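Local coordinates for protein ZmpA Glycopeptidase (Clostridium perfringens, PDB 6XSX) that acts as a glycopeptidase, its M60-family metalloprotease module probably cleaving the peptide backbone of glycosylated proteins, at residues W48-K56 / I139-I149; L175-S183 / V190-Y199. One frame throughout, in Å; residues are numbered along the deposited sequence.

Contact 1: residues W48-K56 / I139-I149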
loop_
_atom_site.group_PDB
_atom_site.type_symbol
_atom_site.label_atom_id
_atom_site.label_comp_id
_atom_site.label_asym_id
_atom_site.label_seq_id
_atom_site.Cartn_x
_atom_site.Cartn_y
_atom_site.Cartn_z
ATOM N N TRP A 48 -17.732 -7.892 2.316
ATOM C CA TRP A 48 -18.595 -7.828 3.482
ATOM C C TRP A 48 -19.418 -6.538 3.488
ATOM O O TRP A 48 -18.867 -5.455 3.293
ATOM C CB TRP A 48 -17.764 -7.921 4.766
ATOM C CG TRP A 48 -16.969 -9.178 4.899
ATOM C CD1 TRP A 48 -17.068 -10.322 4.157
ATOM C CD2 TRP A 48 -15.977 -9.431 5.897
ATOM N NE1 TRP A 48 -16.182 -11.259 4.611
ATOM C CE2 TRP A 48 -15.503 -10.743 5.683
ATOM C CE3 TRP A 48 -15.460 -8.680 6.953
ATOM C CZ2 TRP A 48 -14.507 -11.310 6.475
ATOM C CZ3 TRP A 48 -14.471 -9.238 7.731
ATOM C CH2 TRP A 48 -14.008 -10.535 7.494
ATOM N N GLN A 49 -20.723 -6.681 3.772
ATOM C CA GLN A 49 -21.655 -5.556 3.808
ATOM C C GLN A 49 -22.320 -5.482 5.180
ATOM O O GLN A 49 -22.521 -6.515 5.821
ATOM C CB GLN A 49 -22.658 -5.632 2.659
ATOM C CG GLN A 49 -22.001 -5.664 1.280
ATOM C CD GLN A 49 -21.133 -4.461 0.994
ATOM O OE1 GLN A 49 -21.466 -3.332 1.334
ATOM N NE2 GLN A 49 -20.006 -4.690 0.346
ATOM N N PRO A 50 -22.601 -4.249 5.679
ATOM C CA PRO A 50 -23.041 -4.021 7.060
ATOM C C PRO A 50 -24.407 -4.593 7.425
ATOM O O PRO A 50 -25.311 -4.621 6.585
ATOM C CB PRO A 50 -23.158 -2.488 7.167
ATOM C CG PRO A 50 -23.302 -2.011 5.730
ATOM C CD PRO A 50 -22.466 -2.985 4.925
ATOM N N THR A 51 -24.523 -5.056 8.682
ATOM C CA THR A 51 -25.809 -5.378 9.280
ATOM C C THR A 51 -26.030 -4.544 10.536
ATOM O O THR A 51 -27.169 -4.246 10.868
ATOM C CB THR A 51 -25.974 -6.867 9.614
ATOM O OG1 THR A 51 -25.289 -7.136 10.839
ATOM C CG2 THR A 51 -25.511 -7.789 8.502
ATOM N N GLY A 52 -24.940 -4.219 11.246
ATOM C CA GLY A 52 -25.014 -3.468 12.491
ATOM C C GLY A 52 -25.365 -4.337 13.701
ATOM O O GLY A 52 -25.633 -3.797 14.781
ATOM N N TYR A 53 -25.329 -5.672 13.524
ATOM C CA TYR A 53 -25.685 -6.595 14.590
ATOM C C TYR A 53 -24.464 -7.270 15.208
ATOM O O TYR A 53 -23.558 -7.712 14.499
ATOM C CB TYR A 53 -26.638 -7.687 14.102
ATOM C CG TYR A 53 -28.010 -7.180 13.736
ATOM C CD1 TYR A 53 -28.776 -6.460 14.647
ATOM C CD2 TYR A 53 -28.535 -7.415 12.476
ATOM C CE1 TYR A 53 -30.034 -5.979 14.307
ATOM C CE2 TYR A 53 -29.791 -6.943 12.122
ATOM C CZ TYR A 53 -30.537 -6.218 13.036
ATOM O OH TYR A 53 -31.773 -5.758 12.691
ATOM N N ALA A 54 -24.506 -7.375 16.542
ATOM C CA ALA A 54 -23.543 -8.108 17.344
ATOM C C ALA A 54 -24.200 -9.368 17.894
ATOM O O ALA A 54 -25.396 -9.370 18.171
ATOM C CB ALA A 54 -23.037 -7.245 18.475
ATOM N N VAL A 55 -23.391 -10.418 18.064
ATOM C CA VAL A 55 -23.845 -11.667 18.654
ATOM C C VAL A 55 -22.752 -12.214 19.573
ATOM O O VAL A 55 -21.579 -11.859 19.435
ATOM C CB VAL A 55 -24.223 -12.694 17.565
ATOM C CG1 VAL A 55 -25.540 -12.338 16.882
ATOM C CG2 VAL A 55 -23.112 -12.852 16.532
ATOM N N LYS A 56 -23.173 -13.082 20.502
ATOM C CA LYS A 56 -22.303 -13.878 21.346
ATOM C C LYS A 56 -22.205 -15.279 20.754
ATOM O O LYS A 56 -23.211 -15.823 20.301
ATOM C CB LYS A 56 -22.912 -14.007 22.748
ATOM C CG LYS A 56 -23.115 -12.699 23.491
ATOM C CD LYS A 56 -23.793 -12.865 24.831
ATOM C CE LYS A 56 -24.054 -11.521 25.485
ATOM N NZ LYS A 56 -24.503 -11.668 26.890
ATOM N N ILE A 139 -32.981 -10.220 10.466
ATOM C CA ILE A 139 -32.285 -10.922 11.528
ATOM C C ILE A 139 -32.999 -10.631 12.846
ATOM O O ILE A 139 -33.170 -9.472 13.213
ATOM C CB ILE A 139 -30.789 -10.528 11.562
ATOM C CG1 ILE A 139 -30.095 -10.849 10.234
ATOM C CG2 ILE A 139 -30.075 -11.187 12.732
ATOM C CD1 ILE A 139 -28.778 -10.126 10.030
ATOM N N GLU A 140 -33.371 -11.693 13.570
ATOM C CA GLU A 140 -33.973 -11.567 14.889
ATOM C C GLU A 140 -33.003 -12.078 15.953
ATOM O O GLU A 140 -32.337 -13.095 15.759
ATOM C CB GLU A 140 -35.223 -12.446 14.988
ATOM C CG GLU A 140 -36.417 -11.970 14.185
ATOM C CD GLU A 140 -37.675 -12.815 14.377
ATOM O OE1 GLU A 140 -37.603 -13.865 15.074
ATOM O OE2 GLU A 140 -38.729 -12.436 13.823
ATOM N N GLY A 141 -32.957 -11.374 17.091
ATOM C CA GLY A 141 -32.352 -11.879 18.315
ATOM C C GLY A 141 -30.942 -11.336 18.551
ATOM O O GLY A 141 -30.268 -11.753 19.496
ATOM N N ALA A 142 -30.501 -10.401 17.697
ATOM C CA ALA A 142 -29.152 -9.869 17.810
ATOM C C ALA A 142 -29.189 -8.490 18.472
ATOM O O ALA A 142 -30.253 -7.905 18.624
ATOM C CB ALA A 142 -28.471 -9.849 16.458
ATOM N N ILE A 143 -28.012 -7.976 18.846
ATOM C CA ILE A 143 -27.884 -6.697 19.533
ATOM C C ILE A 143 -27.237 -5.714 18.562
ATOM O O ILE A 143 -26.328 -6.095 17.838
ATOM C CB ILE A 143 -27.000 -6.868 20.792
ATOM C CG1 ILE A 143 -27.422 -8.066 21.650
ATOM C CG2 ILE A 143 -26.931 -5.586 21.609
ATOM C CD1 ILE A 143 -26.883 -9.405 21.158
ATOM N N ASN A 144 -27.668 -4.447 18.586
ATOM C CA ASN A 144 -27.036 -3.401 17.794
ATOM C C ASN A 144 -25.686 -3.029 18.396
ATOM O O ASN A 144 -25.590 -2.796 19.598
ATOM C CB ASN A 144 -27.904 -2.147 17.698
ATOM C CG ASN A 144 -29.230 -2.427 17.029
ATOM O OD1 ASN A 144 -29.349 -2.309 15.815
ATOM N ND2 ASN A 144 -30.218 -2.834 17.810
ATOM N N TYR A 145 -24.644 -2.998 17.556
ATOM C CA TYR A 145 -23.343 -2.499 17.977
ATOM C C TYR A 145 -23.077 -1.200 17.222
ATOM O O TYR A 145 -23.634 -1.003 16.147
ATOM C CB TYR A 145 -22.239 -3.542 17.748
ATOM C CG TYR A 145 -21.757 -3.652 16.323
ATOM C CD1 TYR A 145 -22.411 -4.483 15.426
ATOM C CD2 TYR A 145 -20.653 -2.941 15.863
ATOM C CE1 TYR A 145 -21.999 -4.594 14.107
ATOM C CE2 TYR A 145 -20.242 -3.024 14.537
ATOM C CZ TYR A 145 -20.918 -3.856 13.657
ATOM O OH TYR A 145 -20.536 -4.004 12.354
ATOM N N PRO A 146 -22.221 -0.282 17.725
ATOM C CA PRO A 146 -22.015 1.008 17.061
ATOM C C PRO A 146 -21.179 0.916 15.787
ATOM O O PRO A 146 -20.143 0.251 15.736
ATOM C CB PRO A 146 -21.300 1.872 18.103
ATOM C CG PRO A 146 -20.627 0.863 19.025
ATOM C CD PRO A 146 -21.460 -0.407 18.972
ATOM N N ASN A 147 -21.675 1.590 14.753
ATOM C CA ASN A 147 -21.086 1.519 13.430
ATOM C C ASN A 147 -21.460 2.799 12.694
ATOM O O ASN A 147 -22.530 3.346 12.929
ATOM C CB ASN A 147 -21.576 0.286 12.652
ATOM C CG ASN A 147 -23.066 0.324 12.392
ATOM O OD1 ASN A 147 -23.874 -0.007 13.264
ATOM N ND2 ASN A 147 -23.444 0.781 11.214
ATOM N N TYR A 148 -20.568 3.263 11.814
ATOM C CA TYR A 148 -20.861 4.393 10.952
ATOM C C TYR A 148 -20.879 3.905 9.509
ATOM O O TYR A 148 -19.933 3.254 9.065
ATOM C CB TYR A 148 -19.800 5.485 11.119
ATOM C CG TYR A 148 -19.936 6.634 10.154
ATOM C CD1 TYR A 148 -20.626 7.786 10.512
ATOM C CD2 TYR A 148 -19.375 6.575 8.884
ATOM C CE1 TYR A 148 -20.746 8.850 9.633
ATOM C CE2 TYR A 148 -19.481 7.634 7.995
ATOM C CZ TYR A 148 -20.179 8.770 8.371
ATOM O OH TYR A 148 -20.301 9.813 7.498
ATOM N N ILE A 149 -21.955 4.246 8.787
ATOM C CA ILE A 149 -22.063 3.896 7.381
ATOM C C ILE A 149 -22.130 5.186 6.573
ATOM O O ILE A 149 -23.094 5.944 6.690
ATOM C CB ILE A 149 -23.269 2.978 7.099
ATOM C CG1 ILE A 149 -23.209 1.699 7.943
ATOM C CG2 ILE A 149 -23.329 2.675 5.609
ATOM C CD1 ILE A 149 -24.445 0.824 7.867
HETATM O O HOH W 1 -28.914 -2.619 12.778
HETATM O O HOH W 2 -22.304 -5.068 10.585
HETATM O O HOH W 3 -26.444 -1.165 15.146
HETATM O O HOH W 4 -32.721 -7.503 10.504
#
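Tyr53 lies against Ile139 and Ala142 where strand 49-56 runs antiparallel to the chain that follows strand 136-140. Its CG is anti to the carbonyl carbon (chi1 -68°), and this sends the ring back past Ile139, the two side chains sliding by each other in opposite directions. Tyr53 CD2 meets Ile139 CD1 at 3.7 Å, while Tyr53 CB rests on the methyl of Ala142. A water bridges the Tyr53 hydroxyl and the backbone of Ile139: it lies 3.0 Å from Tyr53 OH and accepts from Ile139 N. Over one face of the ring, offset toward its rim, sits Thr51 O; Thr51 OG1 receives Tyr53 N in an ST turn and is also hydrogen-bonded to Leu120 O.

Ala54 and Ile143 form a hydrogen-bonded pair in the mixed sheet of the M60 module. Ala54 N reaches Ile143 O at 2.6 Å with an N-H...O angle of 174°, and Ile143 N returns a bond to Ala54 O. Tyr145 N also donates to Gly52 O, at 3.1 Å. Gly52 has positive phi, and its N donates to a second water at 2.8 Å. That water donates to Tyr145 OH, which has a further partner in Asp180. Toward the start of strand 49-56 the two backbones are farther apart, and Pro50 CB meets Ile149 CD1 at 3.6 Å.

Main-chain bonds therefore fix the register at Ala54 and Ile143, whereas around buried Gly52 the direct bond from Tyr145 N is joined by a water that links Gly52 N to the Tyr145 hydroxyl, with apolar packing on Tyr53 and Pro50 to complete the joint.

Contact 2: residues L175-S183 / V190-Y199; sequences LPDVFDVFS and VTATYALNWY
Phe179 and Val190 form an antiparallel hydrogen-bonded pair in a beta-hairpin, strands 179-182 and 186-190, that runs directly into helix 192-202. Phe179 N donates to Val190 O at 2.8 Å, and Val190 N returns a bond to Phe179 O. The helix packs across the first strand, the axis of its 192-199 part passing 8.5 Å from that of 179-182 at 67°.

Asp177 holds the start of the helix. With CG anti to N (chi1 -170°), its carboxylate lies across the first turn, and each oxygen uses its syn lone pair: Asp177 OD1 takes Thr193 N at 3.0 Å and Asp177 OD2 takes the hydroxyl Thr193 OG1 at 2.7 Å. A weak, bent bond from Ala192 N also reaches OD1, and the negative charge probably suits the helix N-terminus. Thr191 is the N-cap, its OG1 accepting from Tyr194 N and bonded also to Gln267.

Deeper in, Phe179 CD2 packs on Ala195 CB at 3.7 Å. The Phe179 and Tyr199 side chains cross at about a right angle, with Phe179 CE2 at the edge of the tyrosine ring. Tyr199 OH, hydrogen-bonded to Thr209, lies 3.7 Å from Val181 CG2.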
loop_
_atom_site.group_PDB
_atom_site.type_symbol
_atom_site.label_atom_id
_atom_site.label_comp_id
_atom_site.label_asym_id
_atom_site.label_seq_id
_atom_site.Cartn_x
_atom_site.Cartn_y
_atom_site.Cartn_z
ATOM N N LEU A 175 -20.464 -9.279 25.653
ATOM C CA LEU A 175 -20.685 -8.622 24.365
ATOM C C LEU A 175 -19.345 -8.309 23.698
ATOM O O LEU A 175 -18.358 -8.089 24.389
ATOM C CB LEU A 175 -21.463 -7.317 24.576
ATOM C CG LEU A 175 -22.956 -7.457 24.867
ATOM C CD1 LEU A 175 -23.539 -6.107 25.259
ATOM C CD2 LEU A 175 -23.703 -8.012 23.662
ATOM N N PRO A 176 -19.255 -8.221 22.344
ATOM C CA PRO A 176 -17.992 -7.870 21.690
ATOM C C PRO A 176 -17.691 -6.378 21.858
ATOM O O PRO A 176 -18.584 -5.544 21.725
ATOM C CB PRO A 176 -18.279 -8.186 20.216
ATOM C CG PRO A 176 -19.751 -7.888 20.079
ATOM C CD PRO A 176 -20.361 -8.383 21.383
ATOM N N ASP A 177 -16.426 -6.057 22.162
ATOM C CA ASP A 177 -15.950 -4.682 22.188
ATOM C C ASP A 177 -15.591 -4.295 20.751
ATOM O O ASP A 177 -14.499 -4.615 20.283
ATOM C CB ASP A 177 -14.757 -4.528 23.147
ATOM C CG ASP A 177 -14.337 -3.086 23.428
ATOM O OD1 ASP A 177 -14.896 -2.161 22.790
ATOM O OD2 ASP A 177 -13.440 -2.889 24.281
ATOM N N VAL A 178 -16.513 -3.622 20.053
ATOM C CA VAL A 178 -16.363 -3.440 18.615
ATOM C C VAL A 178 -17.003 -2.131 18.161
ATOM O O VAL A 178 -18.103 -1.805 18.605
ATOM C CB VAL A 178 -16.948 -4.622 17.810
ATOM C CG1 VAL A 178 -18.427 -4.853 18.103
ATOM C CG2 VAL A 178 -16.750 -4.438 16.314
ATOM N N PHE A 179 -16.318 -1.443 17.226
ATOM C CA PHE A 179 -16.876 -0.344 16.447
ATOM C C PHE A 179 -16.398 -0.450 15.002
ATOM O O PHE A 179 -15.200 -0.632 14.759
ATOM C CB PHE A 179 -16.468 1.005 17.048
ATOM C CG PHE A 179 -16.879 2.198 16.229
ATOM C CD1 PHE A 179 -18.199 2.632 16.213
ATOM C CD2 PHE A 179 -15.950 2.885 15.463
ATOM C CE1 PHE A 179 -18.578 3.727 15.445
ATOM C CE2 PHE A 179 -16.329 3.973 14.689
ATOM C CZ PHE A 179 -17.640 4.401 14.691
ATOM N N ASP A 180 -17.336 -0.330 14.047
ATOM C CA ASP A 180 -16.998 -0.444 12.632
ATOM C C ASP A 180 -17.269 0.871 11.912
ATOM O O ASP A 180 -18.307 1.487 12.139
ATOM C CB ASP A 180 -17.786 -1.554 11.927
ATOM C CG ASP A 180 -17.270 -2.966 12.170
ATOM O OD1 ASP A 180 -16.105 -3.105 12.576
ATOM O OD2 ASP A 180 -18.034 -3.925 11.937
ATOM N N VAL A 181 -16.356 1.251 11.004
ATOM C CA VAL A 181 -16.618 2.304 10.031
ATOM C C VAL A 181 -16.666 1.685 8.637
ATOM O O VAL A 181 -15.661 1.138 8.170
ATOM C CB VAL A 181 -15.546 3.412 10.059
ATOM C CG1 VAL A 181 -15.917 4.566 9.130
ATOM C CG2 VAL A 181 -15.267 3.912 11.471
ATOM N N PHE A 182 -17.831 1.807 7.986
ATOM C CA PHE A 182 -18.010 1.436 6.590
ATOM C C PHE A 182 -17.958 2.686 5.722
ATOM O O PHE A 182 -18.766 3.600 5.895
ATOM C CB PHE A 182 -19.364 0.758 6.370
ATOM C CG PHE A 182 -19.568 -0.476 7.208
ATOM C CD1 PHE A 182 -19.344 -1.734 6.676
ATOM C CD2 PHE A 182 -19.963 -0.377 8.535
ATOM C CE1 PHE A 182 -19.519 -2.870 7.456
ATOM C CE2 PHE A 182 -20.144 -1.514 9.311
ATOM C CZ PHE A 182 -19.921 -2.759 8.768
ATOM N N SER A 183 -16.996 2.704 4.796
ATOM C CA SER A 183 -16.914 3.747 3.786
ATOM C C SER A 183 -17.527 3.200 2.500
ATOM O O SER A 183 -18.178 2.156 2.538
ATOM C CB SER A 183 -15.484 4.192 3.605
ATOM O OG SER A 183 -14.702 3.160 3.012
ATOM N N VAL A 190 -12.358 -1.842 14.801
ATOM C CA VAL A 190 -11.598 -1.600 16.023
ATOM C C VAL A 190 -12.507 -1.889 17.220
ATOM O O VAL A 190 -13.647 -2.313 17.035
ATOM C CB VAL A 190 -11.090 -0.143 16.099
ATOM C CG1 VAL A 190 -10.004 0.168 15.077
ATOM C CG2 VAL A 190 -12.236 0.861 16.007
ATOM N N THR A 191 -12.010 -1.648 18.446
ATOM C CA THR A 191 -12.854 -1.777 19.630
ATOM C C THR A 191 -13.658 -0.495 19.836
ATOM O O THR A 191 -13.213 0.592 19.465
ATOM C CB THR A 191 -12.065 -2.045 20.924
ATOM O OG1 THR A 191 -11.261 -0.916 21.277
ATOM C CG2 THR A 191 -11.224 -3.304 20.890
ATOM N N ALA A 192 -14.821 -0.636 20.484
ATOM C CA ALA A 192 -15.690 0.492 20.802
ATOM C C ALA A 192 -15.034 1.402 21.845
ATOM O O ALA A 192 -15.126 2.625 21.748
ATOM C CB ALA A 192 -17.039 -0.001 21.266
ATOM N N THR A 193 -14.381 0.788 22.837
ATOM C CA THR A 193 -13.788 1.506 23.953
ATOM C C THR A 193 -12.661 2.411 23.456
ATOM O O THR A 193 -12.562 3.571 23.868
ATOM C CB THR A 193 -13.339 0.555 25.071
ATOM O OG1 THR A 193 -12.445 -0.378 24.473
ATOM C CG2 THR A 193 -14.486 -0.201 25.710
ATOM N N TYR A 194 -11.832 1.879 22.550
ATOM C CA TYR A 194 -10.749 2.661 21.976
ATOM C C TYR A 194 -11.305 3.747 21.053
ATOM O O TYR A 194 -10.893 4.904 21.135
ATOM C CB TYR A 194 -9.738 1.758 21.262
ATOM C CG TYR A 194 -8.512 2.496 20.794
ATOM C CD1 TYR A 194 -8.576 3.375 19.722
ATOM C CD2 TYR A 194 -7.294 2.332 21.433
ATOM C CE1 TYR A 194 -7.460 4.071 19.295
ATOM C CE2 TYR A 194 -6.165 3.016 21.010
ATOM C CZ TYR A 194 -6.251 3.887 19.937
ATOM O OH TYR A 194 -5.147 4.577 19.515
ATOM N N ALA A 195 -12.239 3.368 20.172
ATOM C CA ALA A 195 -12.811 4.306 19.217
ATOM C C ALA A 195 -13.378 5.528 19.937
ATOM O O ALA A 195 -13.151 6.656 19.508
ATOM C CB ALA A 195 -13.865 3.628 18.376
ATOM N N LEU A 196 -14.126 5.301 21.026
ATOM C CA LEU A 196 -14.813 6.399 21.693
ATOM C C LEU A 196 -13.793 7.364 22.306
ATOM O O LEU A 196 -13.938 8.578 22.170
ATOM C CB LEU A 196 -15.809 5.856 22.725
ATOM C CG LEU A 196 -16.468 6.914 23.615
ATOM C CD1 LEU A 196 -17.275 7.922 22.794
ATOM C CD2 LEU A 196 -17.350 6.263 24.667
ATOM N N ASN A 197 -12.755 6.801 22.942
ATOM C CA ASN A 197 -11.674 7.553 23.557
ATOM C C ASN A 197 -10.911 8.354 22.502
ATOM O O ASN A 197 -10.592 9.520 22.724
ATOM C CB ASN A 197 -10.705 6.639 24.314
ATOM C CG ASN A 197 -11.136 6.323 25.733
ATOM O OD1 ASN A 197 -12.096 6.899 26.249
ATOM N ND2 ASN A 197 -10.439 5.391 26.371
ATOM N N TRP A 198 -10.626 7.727 21.356
ATOM C CA TRP A 198 -9.769 8.321 20.340
ATOM C C TRP A 198 -10.452 9.509 19.659
ATOM O O TRP A 198 -9.841 10.563 19.501
ATOM C CB TRP A 198 -9.295 7.264 19.331
ATOM C CG TRP A 198 -8.271 7.775 18.364
ATOM C CD1 TRP A 198 -6.919 7.729 18.525
ATOM C CD2 TRP A 198 -8.507 8.431 17.102
ATOM N NE1 TRP A 198 -6.297 8.285 17.443
ATOM C CE2 TRP A 198 -7.240 8.722 16.549
ATOM C CE3 TRP A 198 -9.651 8.773 16.369
ATOM C CZ2 TRP A 198 -7.088 9.352 15.311
ATOM C CZ3 TRP A 198 -9.502 9.371 15.136
ATOM C CH2 TRP A 198 -8.238 9.669 14.619
ATOM N N TYR A 199 -11.719 9.343 19.271
ATOM C CA TYR A 199 -12.479 10.417 18.652
ATOM C C TYR A 199 -12.571 11.610 19.607
ATOM O O TYR A 199 -12.327 12.745 19.196
ATOM C CB TYR A 199 -13.851 9.927 18.164
ATOM C CG TYR A 199 -13.823 9.047 16.934
ATOM C CD1 TYR A 199 -13.286 9.495 15.731
ATOM C CD2 TYR A 199 -14.343 7.763 16.965
ATOM C CE1 TYR A 199 -13.254 8.690 14.599
ATOM C CE2 TYR A 199 -14.321 6.944 15.842
ATOM C CZ TYR A 199 -13.773 7.406 14.657
ATOM O OH TYR A 199 -13.751 6.598 13.556
#

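In the fold
Contacts 1 and 2 follow each other along the chain, their centres about 13 Å apart, and share one mixed sheet. Strand 143-149 of contact 1 runs parallel to its neighbour 179-182 of contact 2, helix 155-171 lying between them in sequence. Tyr148 O faces Phe182 N at 2.8 Å, probably a hydrogen bond of the sheet, and Tyr145 OH probably bonds to Asp180 OD2 at 2.5 Å. Pro146 O packs against Phe179 CD1 at 3.1 Å. Both contacts reach this sheet, and neither includes helix 277-286, which carries an HExxH pattern, probably the metal-binding motif of the metalloprotease, without a metal bound in this structure.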